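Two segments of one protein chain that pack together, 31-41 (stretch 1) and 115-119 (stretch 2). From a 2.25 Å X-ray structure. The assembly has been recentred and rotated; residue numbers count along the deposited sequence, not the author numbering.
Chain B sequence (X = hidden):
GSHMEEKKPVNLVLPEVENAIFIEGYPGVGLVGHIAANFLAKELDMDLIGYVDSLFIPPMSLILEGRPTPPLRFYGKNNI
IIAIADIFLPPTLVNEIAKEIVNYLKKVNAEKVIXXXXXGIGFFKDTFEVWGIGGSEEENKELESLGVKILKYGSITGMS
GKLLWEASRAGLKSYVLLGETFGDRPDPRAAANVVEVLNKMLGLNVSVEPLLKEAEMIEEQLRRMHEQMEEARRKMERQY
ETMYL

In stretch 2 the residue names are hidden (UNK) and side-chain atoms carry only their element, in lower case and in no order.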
# COMPACT_ATOMS: atom_id res chain seq x y z
N LEU B 31 15.70 0.52 25.43
CA LEU B 31 15.25 -0.84 25.72
C LEU B 31 15.08 -1.11 27.22
O LEU B 31 15.24 -2.21 27.71
CB LEU B 31 16.20 -1.84 25.11
CG LEU B 31 16.27 -1.85 23.60
CD1 LEU B 31 17.40 -2.74 23.13
CD2 LEU B 31 14.97 -2.33 22.97
N VAL B 32 14.64 -0.09 27.94
CA VAL B 32 14.51 -0.18 29.39
C VAL B 32 13.49 -1.21 29.74
O VAL B 32 13.73 -2.10 30.56
CB VAL B 32 14.17 1.19 29.99
CG1 VAL B 32 13.92 1.12 31.48
CG2 VAL B 32 15.30 2.18 29.72
N GLY B 33 12.31 -1.08 29.17
CA GLY B 33 11.23 -2.02 29.51
C GLY B 33 11.53 -3.42 29.06
O GLY B 33 11.21 -4.39 29.76
N HIS B 34 12.14 -3.52 27.88
CA HIS B 34 12.55 -4.83 27.32
C HIS B 34 13.54 -5.58 28.19
O HIS B 34 13.35 -6.75 28.53
CB HIS B 34 13.15 -4.59 25.94
CG HIS B 34 13.59 -5.83 25.26
ND1 HIS B 34 12.71 -6.65 24.59
CD2 HIS B 34 14.82 -6.39 25.11
CE1 HIS B 34 13.36 -7.69 24.10
NE2 HIS B 34 14.65 -7.54 24.38
N ILE B 35 14.58 -4.88 28.64
CA ILE B 35 15.53 -5.51 29.57
C ILE B 35 14.84 -5.88 30.88
O ILE B 35 15.00 -6.98 31.42
CB ILE B 35 16.72 -4.54 29.80
CG1 ILE B 35 17.50 -4.39 28.50
CG2 ILE B 35 17.62 -5.07 30.88
CD1 ILE B 35 18.37 -3.16 28.42
N ALA B 36 14.08 -4.95 31.44
CA ALA B 36 13.44 -5.20 32.72
C ALA B 36 12.52 -6.43 32.66
O ALA B 36 12.51 -7.27 33.55
CB ALA B 36 12.65 -3.98 33.14
N ALA B 37 11.72 -6.51 31.61
CA ALA B 37 10.70 -7.56 31.54
C ALA B 37 11.31 -8.92 31.29
O ALA B 37 10.85 -9.91 31.87
CB ALA B 37 9.68 -7.24 30.46
N ASN B 38 12.32 -8.96 30.44
CA ASN B 38 13.09 -10.19 30.22
C ASN B 38 13.80 -10.66 31.46
O ASN B 38 13.71 -11.83 31.83
CB ASN B 38 14.08 -10.04 29.08
CG ASN B 38 13.43 -10.23 27.72
OD1 ASN B 38 13.23 -11.36 27.27
ND2 ASN B 38 13.04 -9.12 27.07
N PHE B 39 14.42 -9.73 32.18
CA PHE B 39 15.02 -10.07 33.45
C PHE B 39 13.99 -10.63 34.40
O PHE B 39 14.21 -11.67 35.01
CB PHE B 39 15.68 -8.85 34.06
CG PHE B 39 16.41 -9.16 35.32
CD1 PHE B 39 17.50 -10.03 35.29
CD2 PHE B 39 16.05 -8.59 36.52
CE1 PHE B 39 18.19 -10.32 36.42
CE2 PHE B 39 16.74 -8.90 37.67
CZ PHE B 39 17.82 -9.76 37.62
N LEU B 40 12.86 -9.96 34.58
CA LEU B 40 11.88 -10.48 35.52
C LEU B 40 11.35 -11.83 35.17
O LEU B 40 11.04 -12.61 36.07
CB LEU B 40 10.70 -9.55 35.68
CG LEU B 40 10.98 -8.32 36.52
CD1 LEU B 40 10.00 -7.21 36.17
CD2 LEU B 40 10.87 -8.68 37.98
N ALA B 41 11.13 -12.09 33.90
CA ALA B 41 10.52 -13.34 33.51
C ALA B 41 11.47 -14.50 33.85
O ALA B 41 11.04 -15.55 34.30
CB ALA B 41 10.21 -13.34 32.04
N UNK B 115 2.98 -0.91 32.63
CA UNK B 115 3.97 -0.84 31.58
C UNK B 115 5.31 -0.35 32.12
O UNK B 115 5.38 0.50 32.98
c UNK B 115 3.47 0.11 30.46
o UNK B 115 2.32 -0.43 29.83
N UNK B 116 6.37 -0.96 31.62
CA UNK B 116 7.72 -0.60 31.95
C UNK B 116 8.34 0.08 30.75
O UNK B 116 8.36 -0.48 29.66
c UNK B 116 8.84 -3.93 33.52
c UNK B 116 7.57 -2.04 34.57
c UNK B 116 8.52 -1.86 32.26
c UNK B 116 7.89 -2.78 33.28
N UNK B 117 8.77 1.31 30.93
CA UNK B 117 9.23 2.13 29.80
C UNK B 117 10.48 2.89 30.19
O UNK B 117 10.85 2.96 31.37
c UNK B 117 8.14 3.09 29.38
N UNK B 118 11.06 3.55 29.18
CA UNK B 118 12.17 4.46 29.37
C UNK B 118 11.79 5.90 29.09
O UNK B 118 10.79 6.15 28.48
N UNK B 119 12.53 6.85 29.64
CA UNK B 119 12.30 8.27 29.36
C UNK B 119 13.64 8.88 29.02
O UNK B 119 14.55 8.91 29.87
s UNK B 119 11.21 11.18 32.11
c UNK B 119 11.73 8.96 30.59
c UNK B 119 11.46 10.45 30.46
c UNK B 119 11.06 12.92 31.71

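Position 115 carries two side-chain atoms, one carbon followed by one oxygen. The nearest approach of the side chain to the helical stretch is 8.1 Å, from CB to Gly33 CA, so its identity must rest on composition alone: a single carbon bearing a terminal oxygen is serine. Ser115 has chi1 of -65° (m), and its hydroxyl is hydrogen-bonded elsewhere in the structure.

Position 116 has four side-chain carbons, with the fork at the second. Branching there, rather than at CB, excludes isoleucine, and four carbons without a heteroatom leave leucine. Its CA-to-CB bond points toward the helix, and one methyl approaches Ala36 CB. Leu116 adopts the m,t rotamer (chi1 -51°, chi2 -177°), which places its CD1 3.8 Å from Ala36 CB and 4.4 Å from Leu40 CD1. Ala36 and Leu40 are one helical turn apart, as the 2.9 Å hydrogen bond from Leu40 N to Ala36 O confirms, so a single methyl can reach both.

Position 117 shows one side-chain carbon and nothing beyond it, which defines alanine. The CB of Ala117 points away from the helix and stays 5.9 Å from Gly33 N, its nearest atom there; contact passes instead through the backbone, with Ala117 O 3.6 Å from Val32 CG1.

Position 118 has no side-chain atoms and is therefore glycine. Its CA lies 3.9 Å from Val32 CB. An ideal CB built on Gly118 would point toward the helix and fall 3.0 Å from Val32 CG2, a clash, so the bare CA fits the space beside the valine.

Position 119 has an unbranched chain of two carbons, a sulfur and a terminal carbon. A thioether in that order is methionine. Met119 is extended, with all three chi angles t, and its CA-to-CB bond points away; its nearest approach is 7.7 Å, from Met119 CB to Val32 CG2.

The strand and helix 32-41 run at 143° between their N-to-C directions, with their axes approaching to 6.4 Å. Close approach is clearest at Gly33, whose CA is 4.5 Å from the CA of Leu116. Here Gly33 CA makes a CA-H...O contact with Leu116 O at 3.3 Å, with an angle of 139° at the hydrogen; an ideal CB on Gly33 would sit only 2.0 Å from Leu116 O. No hydrogen bonds cross between the stretches. The 237 Å² of buried surface instead combines backbone packing at the two glycines with apolar contact from Leu116, which contributes the largest covered area, 80 Å².

Stretch 2, residues 115-119: SLAGM
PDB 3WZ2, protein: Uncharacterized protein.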